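Local coordinates for protein NG, ng-dimethylarginine dimethylaminohydrolase (Pseudomonas aeruginosa, PDB 1H70) that hydrolyses methylated arginines that inhibit nitric oxide synthase, turning dimethylarginine and monomethylarginine into citrulline with release of dimethylamine or methylamine, at residues 62-67 and 249-254; 195-200 and 219-224. The protein carries 1 engineered substitution. All coordinates share one frame; numbering follows the deposited sequence.

Contact 1: 62-67 and 249-254; sequences SVFVED and SSMSLR. Engineered in segment 249-254: S250 (natural residue Cys). With CIR (citrulline), chain B.
E66 meets the turn S249–S252 with both its backbone and its carboxylate. Its N-H donates to S250 O (N–O 3.1 Å, 162° at the hydrogen), arriving from above the carbonyl plane; F64 CA adds a CH···O contact to the same oxygen. CG of E66 lies anti to the backbone N (chi1 168°) and the chain runs on extended, carrying the carboxylate past S249 to the ligand. There OE1 accepts from citrulline N8 at 3.1 Å and lies 2.7 Å from S249 OG, which is also hydrogen-bonded to N205. OE2 takes the salt bridge from R254 NH1 at 2.9 Å, on the syn side but well out of the carboxylate plane, the carboxylate and guanidinium planes being 80° apart; K165 is its second cationic partner, and a water joins OE2 to S252 O. R254 NH2 donates to S249 O and to S252 OG, both close to the guanidinium plane, and Y39 also bonds that hydroxyl. This is the citrulline pocket of a dimethylargininase, where E66 and D67 grip the ureido group: D67 OD2 accepts from N6 at 2.8 Å and OD1 from N8 at 2.9 Å. D67 is itself anchored by R86 and by the backbone N of G117. S250, engineered in place of the cysteine inferred to be the nucleophile, directs OG at citrulline O7, 2.5 Å away, and G247 N also bonds this OG. Beside these polar groups, F64 CD2 packs on S250 CB at 3.4 Å, while CD1 and CE1 border citrulline C3.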
loop_
_atom_site.group_PDB
_atom_site.type_symbol
_atom_site.label_atom_id
_atom_site.label_comp_id
_atom_site.label_asym_id
_atom_site.label_seq_id
_atom_site.Cartn_x
_atom_site.Cartn_y
_atom_site.Cartn_z
ATOM N N SER A 62 2.830 4.155 -12.152
ATOM C CA SER A 62 1.563 3.412 -12.199
ATOM C C SER A 62 1.612 1.951 -11.685
ATOM O O SER A 62 0.584 1.331 -11.372
ATOM C CB SER A 62 0.883 3.565 -13.585
ATOM O OG SER A 62 1.705 3.002 -14.580
ATOM N N VAL A 63 2.814 1.425 -11.472
ATOM C CA VAL A 63 3.018 0.120 -10.873
ATOM C C VAL A 63 2.521 0.156 -9.434
ATOM O O VAL A 63 2.146 -0.875 -8.877
ATOM C CB VAL A 63 4.527 -0.267 -10.882
ATOM C CG1 VAL A 63 5.356 0.711 -10.050
ATOM C CG2 VAL A 63 4.745 -1.701 -10.397
ATOM N N PHE A 64 2.516 1.342 -8.822
ATOM C CA PHE A 64 2.040 1.497 -7.452
ATOM C C PHE A 64 0.524 1.683 -7.397
ATOM O O PHE A 64 -0.009 2.747 -7.011
ATOM C CB PHE A 64 2.764 2.661 -6.758
ATOM C CG PHE A 64 4.263 2.460 -6.743
ATOM C CD1 PHE A 64 5.113 3.423 -7.267
ATOM C CD2 PHE A 64 4.793 1.292 -6.228
ATOM C CE1 PHE A 64 6.487 3.226 -7.262
ATOM C CE2 PHE A 64 6.187 1.085 -6.209
ATOM C CZ PHE A 64 7.024 2.060 -6.717
ATOM N N VAL A 65 -0.174 0.614 -7.760
ATOM C CA VAL A 65 -1.636 0.604 -7.819
ATOM C C VAL A 65 -2.327 0.803 -6.468
ATOM O O VAL A 65 -3.532 1.125 -6.430
ATOM C CB VAL A 65 -2.178 -0.690 -8.479
ATOM C CG1 VAL A 65 -1.710 -0.761 -9.929
ATOM C CG2 VAL A 65 -1.767 -1.945 -7.671
ATOM N N GLU A 66 -1.590 0.658 -5.368
ATOM C CA GLU A 66 -2.186 0.934 -4.067
ATOM C C GLU A 66 -2.734 2.359 -3.980
ATOM O O GLU A 66 -3.757 2.548 -3.369
ATOM C CB GLU A 66 -1.146 0.741 -2.954
ATOM C CG GLU A 66 -1.572 1.267 -1.590
ATOM C CD GLU A 66 -0.909 0.529 -0.448
ATOM O OE1 GLU A 66 0.222 0.910 -0.076
ATOM O OE2 GLU A 66 -1.507 -0.412 0.087
ATOM N N ASP A 67 -2.081 3.351 -4.578
ATOM C CA ASP A 67 -2.531 4.745 -4.381
ATOM C C ASP A 67 -3.846 5.199 -5.020
ATOM O O ASP A 67 -4.635 5.898 -4.384
ATOM C CB ASP A 67 -1.362 5.691 -4.655
ATOM C CG ASP A 67 -0.213 5.391 -3.735
ATOM O OD1 ASP A 67 -0.463 5.290 -2.496
ATOM O OD2 ASP A 67 0.925 5.235 -4.179
ATOM N N SER A 249 3.489 -3.137 -0.137
ATOM C CA SER A 249 2.079 -2.751 0.012
ATOM C C SER A 249 1.676 -1.925 -1.199
ATOM O O SER A 249 0.576 -2.004 -1.707
ATOM C CB SER A 249 1.810 -1.929 1.286
ATOM O OG SER A 249 2.172 -0.581 1.071
ATOM N N SER A 250 2.624 -1.148 -1.682
ATOM C CA SER A 250 2.440 -0.214 -2.797
ATOM C C SER A 250 2.041 -0.836 -4.109
ATOM O O SER A 250 1.373 -0.188 -4.923
ATOM C CB SER A 250 3.794 0.470 -3.050
ATOM O OG SER A 250 4.425 0.713 -1.794
ATOM N N MET A 251 2.513 -2.051 -4.336
ATOM C CA MET A 251 2.379 -2.724 -5.609
ATOM C C MET A 251 1.121 -3.550 -5.833
ATOM O O MET A 251 0.996 -4.217 -6.881
ATOM C CB MET A 251 3.673 -3.511 -5.859
ATOM C CG MET A 251 4.791 -2.500 -6.180
ATOM S SD MET A 251 6.311 -3.291 -6.774
ATOM C CE MET A 251 6.693 -4.180 -5.256
ATOM N N SER A 252 0.182 -3.531 -4.880
ATOM C CA SER A 252 -1.053 -4.263 -5.144
ATOM C C SER A 252 -2.227 -3.691 -4.395
ATOM O O SER A 252 -2.056 -2.856 -3.505
ATOM C CB SER A 252 -0.952 -5.764 -4.842
ATOM O OG SER A 252 -0.479 -6.101 -3.534
ATOM N N LEU A 253 -3.407 -4.121 -4.841
ATOM C CA LEU A 253 -4.693 -3.870 -4.187
ATOM C C LEU A 253 -5.101 -5.280 -3.725
ATOM O O LEU A 253 -4.995 -6.225 -4.494
ATOM C CB LEU A 253 -5.729 -3.362 -5.183
ATOM C CG LEU A 253 -6.040 -1.900 -5.502
ATOM C CD1 LEU A 253 -5.387 -0.852 -4.693
ATOM C CD2 LEU A 253 -6.141 -1.561 -6.980
ATOM N N ARG A 254 -5.510 -5.433 -2.471
ATOM C CA ARG A 254 -5.820 -6.703 -1.847
ATOM C C ARG A 254 -7.234 -6.660 -1.250
ATOM O O ARG A 254 -7.504 -5.799 -0.432
ATOM C CB ARG A 254 -4.803 -6.935 -0.723
ATOM C CG ARG A 254 -3.373 -6.981 -1.230
ATOM C CD ARG A 254 -2.284 -6.860 -0.142
ATOM N NE ARG A 254 -2.245 -5.483 0.393
ATOM C CZ ARG A 254 -1.596 -4.451 -0.141
ATOM N NH1 ARG A 254 -1.640 -3.283 0.527
ATOM N NH2 ARG A 254 -0.909 -4.539 -1.287
HETATM C C CIR B . 5.489 8.218 -5.602
HETATM O O CIR B . 4.246 8.473 -5.626
HETATM O OXT CIR B . 6.326 9.130 -5.208
HETATM C CA CIR B . 5.984 6.843 -5.961
HETATM N N CIR B . 7.345 6.932 -6.524
HETATM C C3 CIR B . 5.967 5.936 -4.705
HETATM C C4 CIR B . 4.512 5.670 -4.281
HETATM C C5 CIR B . 4.504 4.811 -3.028
HETATM N N6 CIR B . 3.130 4.476 -2.629
HETATM C C7 CIR B . 2.805 3.614 -1.679
HETATM O O7 CIR B . 3.649 2.984 -1.022
HETATM N N8 CIR B . 1.497 3.405 -1.430
HETATM O O HOH W 1 -3.322 -1.503 -1.460
#

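Contact 2: 195-200 and 219-224; sequences EIPEEE and YPRTRE
E200 and T222 lie alongside each other, pointing opposite ways, with the E200 carboxylate at the first turn of helix 220-227. CG of E200 is anti to its own carbonyl carbon and the chain beyond is extended, with OE1 and OE2 reaching successive backbone N-H groups. OE2 receives R221 N on its syn lone pair at 3.0 Å, the bond being 164° at the hydrogen. OE1 receives two donors: T222 N at 2.9 Å, a little out of the carboxylate plane, and T222 OG1 at 2.9 Å, nearly along the C-O axis. Three hydrogen bonds thus grip one buried carboxylate, and the helix N-terminus would be expected to favour its negative charge. Y219 holds the N-cap position, while the E200 carboxylate, from the loop after strand 192-195, accepts from the N-H groups of R221 and T222. The Y219 ring stands 76° from the carboxylate plane and also runs opposite to E200; CG of E200 lies at the ring edge, in plane, and Y219 CD2 touches E200 CB at 3.8 Å. On the outer side, R221 crosses P197 obliquely and lays one guanidinium face on the proline; P197 CG sits centrally over that face at 3.5 Å from the plane. The rim of the same group faces E199, whose side chain crosses R221 at about a right angle with the planes 55° apart; NH1 to OE2 is 3.4 Å, a weak salt bridge. Toward the interior, I196 crosses T222 at about a right angle, its CD1 touching both OG1 and CG2 of the threonine, while A203 and M215 also pack on T222.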
loop_
_atom_site.group_PDB
_atom_site.type_symbol
_atom_site.label_atom_id
_atom_site.label_comp_id
_atom_site.label_asym_id
_atom_site.label_seq_id
_atom_site.Cartn_x
_atom_site.Cartn_y
_atom_site.Cartn_z
ATOM N N GLU A 195 8.346 -3.047 16.858
ATOM C CA GLU A 195 9.223 -1.951 16.485
ATOM C C GLU A 195 10.297 -2.419 15.521
ATOM O O GLU A 195 11.051 -3.339 15.820
ATOM C CB GLU A 195 9.847 -1.314 17.730
ATOM N N ILE A 196 10.367 -1.781 14.356
ATOM C CA ILE A 196 11.357 -2.138 13.347
ATOM C C ILE A 196 12.659 -1.404 13.664
ATOM O O ILE A 196 12.636 -0.202 13.896
ATOM C CB ILE A 196 10.826 -1.704 11.957
ATOM C CG1 ILE A 196 9.489 -2.382 11.659
ATOM C CG2 ILE A 196 11.845 -1.987 10.852
ATOM C CD1 ILE A 196 9.472 -3.898 11.727
ATOM N N PRO A 197 13.779 -2.106 13.696
ATOM C CA PRO A 197 15.079 -1.479 13.991
ATOM C C PRO A 197 15.432 -0.424 12.945
ATOM O O PRO A 197 15.064 -0.602 11.789
ATOM C CB PRO A 197 16.070 -2.641 13.925
ATOM C CG PRO A 197 15.262 -3.890 14.025
ATOM C CD PRO A 197 13.887 -3.547 13.453
ATOM N N GLU A 198 16.158 0.625 13.322
ATOM C CA GLU A 198 16.469 1.705 12.374
ATOM C C GLU A 198 17.121 1.309 11.062
ATOM O O GLU A 198 16.722 1.816 10.018
ATOM C CB GLU A 198 17.246 2.836 13.053
ATOM C CG GLU A 198 18.644 2.508 13.517
ATOM C CD GLU A 198 19.336 3.796 13.966
ATOM O OE1 GLU A 198 19.821 4.560 13.078
ATOM O OE2 GLU A 198 19.345 4.050 15.181
ATOM N N GLU A 199 18.109 0.424 11.084
ATOM C CA GLU A 199 18.783 0.002 9.861
ATOM C C GLU A 199 17.833 -0.711 8.889
ATOM O O GLU A 199 18.072 -0.736 7.670
ATOM C CB GLU A 199 19.872 -0.984 10.269
ATOM C CG GLU A 199 19.208 -2.204 10.890
ATOM C CD GLU A 199 19.679 -2.472 12.286
ATOM O OE1 GLU A 199 19.876 -1.493 13.058
ATOM O OE2 GLU A 199 19.842 -3.685 12.559
ATOM N N GLU A 200 16.750 -1.266 9.428
ATOM C CA GLU A 200 15.759 -2.025 8.666
ATOM C C GLU A 200 14.424 -1.294 8.479
ATOM O O GLU A 200 13.420 -1.938 8.147
ATOM C CB GLU A 200 15.469 -3.351 9.391
ATOM C CG GLU A 200 16.724 -4.223 9.518
ATOM C CD GLU A 200 16.431 -5.690 9.726
ATOM O OE1 GLU A 200 15.259 -6.080 9.849
ATOM O OE2 GLU A 200 17.380 -6.508 9.749
ATOM N N TYR A 219 16.212 -8.032 5.214
ATOM C CA TYR A 219 15.881 -7.436 6.515
ATOM C C TYR A 219 15.666 -8.588 7.494
ATOM O O TYR A 219 14.559 -8.941 7.865
ATOM C CB TYR A 219 14.670 -6.490 6.353
ATOM C CG TYR A 219 14.974 -5.393 5.327
ATOM C CD1 TYR A 219 14.537 -5.494 4.009
ATOM C CD2 TYR A 219 15.753 -4.284 5.669
ATOM C CE1 TYR A 219 14.851 -4.500 3.079
ATOM C CE2 TYR A 219 16.058 -3.303 4.750
ATOM C CZ TYR A 219 15.603 -3.408 3.452
ATOM O OH TYR A 219 15.928 -2.412 2.549
ATOM N N PRO A 220 16.768 -9.210 7.909
ATOM C CA PRO A 220 16.692 -10.398 8.769
ATOM C C PRO A 220 16.089 -10.247 10.155
ATOM O O PRO A 220 15.453 -11.206 10.618
ATOM C CB PRO A 220 18.148 -10.889 8.876
ATOM C CG PRO A 220 19.012 -9.862 8.263
ATOM C CD PRO A 220 18.154 -8.845 7.557
ATOM N N ARG A 221 16.270 -9.113 10.821
ATOM C CA ARG A 221 15.710 -8.991 12.163
ATOM C C ARG A 221 14.180 -8.944 12.114
ATOM O O ARG A 221 13.488 -9.547 12.917
ATOM C CB ARG A 221 16.265 -7.777 12.893
ATOM C CG ARG A 221 17.737 -7.915 13.298
ATOM C CD ARG A 221 18.274 -6.640 13.942
ATOM N NE ARG A 221 17.618 -6.445 15.233
ATOM C CZ ARG A 221 17.762 -5.385 16.019
ATOM N NH1 ARG A 221 18.538 -4.370 15.664
ATOM N NH2 ARG A 221 17.104 -5.341 17.173
ATOM N N THR A 222 13.680 -8.186 11.144
ATOM C CA THR A 222 12.253 -8.045 10.950
ATOM C C THR A 222 11.639 -9.358 10.502
ATOM O O THR A 222 10.570 -9.755 10.956
ATOM C CB THR A 222 11.981 -6.954 9.896
ATOM O OG1 THR A 222 12.415 -5.683 10.402
ATOM C CG2 THR A 222 10.472 -6.855 9.645
ATOM N N ARG A 223 12.340 -10.067 9.623
ATOM C CA ARG A 223 11.865 -11.362 9.159
ATOM C C ARG A 223 11.674 -12.317 10.334
ATOM O O ARG A 223 10.709 -13.076 10.395
ATOM C CB ARG A 223 12.856 -11.922 8.137
ATOM C CG ARG A 223 12.502 -13.287 7.594
ATOM C CD ARG A 223 13.280 -14.345 8.342
ATOM N NE ARG A 223 12.600 -15.618 8.499
ATOM C CZ ARG A 223 12.234 -16.433 7.518
ATOM N NH1 ARG A 223 12.453 -16.110 6.250
ATOM N NH2 ARG A 223 11.636 -17.581 7.808
ATOM N N GLU A 224 12.594 -12.281 11.291
ATOM C CA GLU A 224 12.455 -13.174 12.451
ATOM C C GLU A 224 11.345 -12.721 13.405
ATOM O O GLU A 224 10.639 -13.564 14.000
ATOM C CB GLU A 224 13.804 -13.339 13.165
ATOM C CG GLU A 224 13.774 -14.317 14.332
ATOM C CD GLU A 224 13.464 -15.753 13.936
ATOM O OE1 GLU A 224 13.480 -16.094 12.734
ATOM O OE2 GLU A 224 13.202 -16.565 14.851
#

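In the fold
Contact 1 lies deep in the chain, about 6 Å from its centre, whereas contact 2 sits about 19 Å out and is only partly buried; their own centres are 23 Å apart and they do not touch. No helix or strand is common to both. Contact 1 brings chain parts 182 residues apart together at the ligand site, and 195-200 with 219-224, a far shorter separation, falls within that span. Each relies on a buried glutamate, but E66 shares its carboxylate among ligand, serine, arginine, lysine and a water, while E200 spends its own on a helix start. Charge pairing at contact 2 is weak and peripheral, in keeping with its exposed arginine and glutamate.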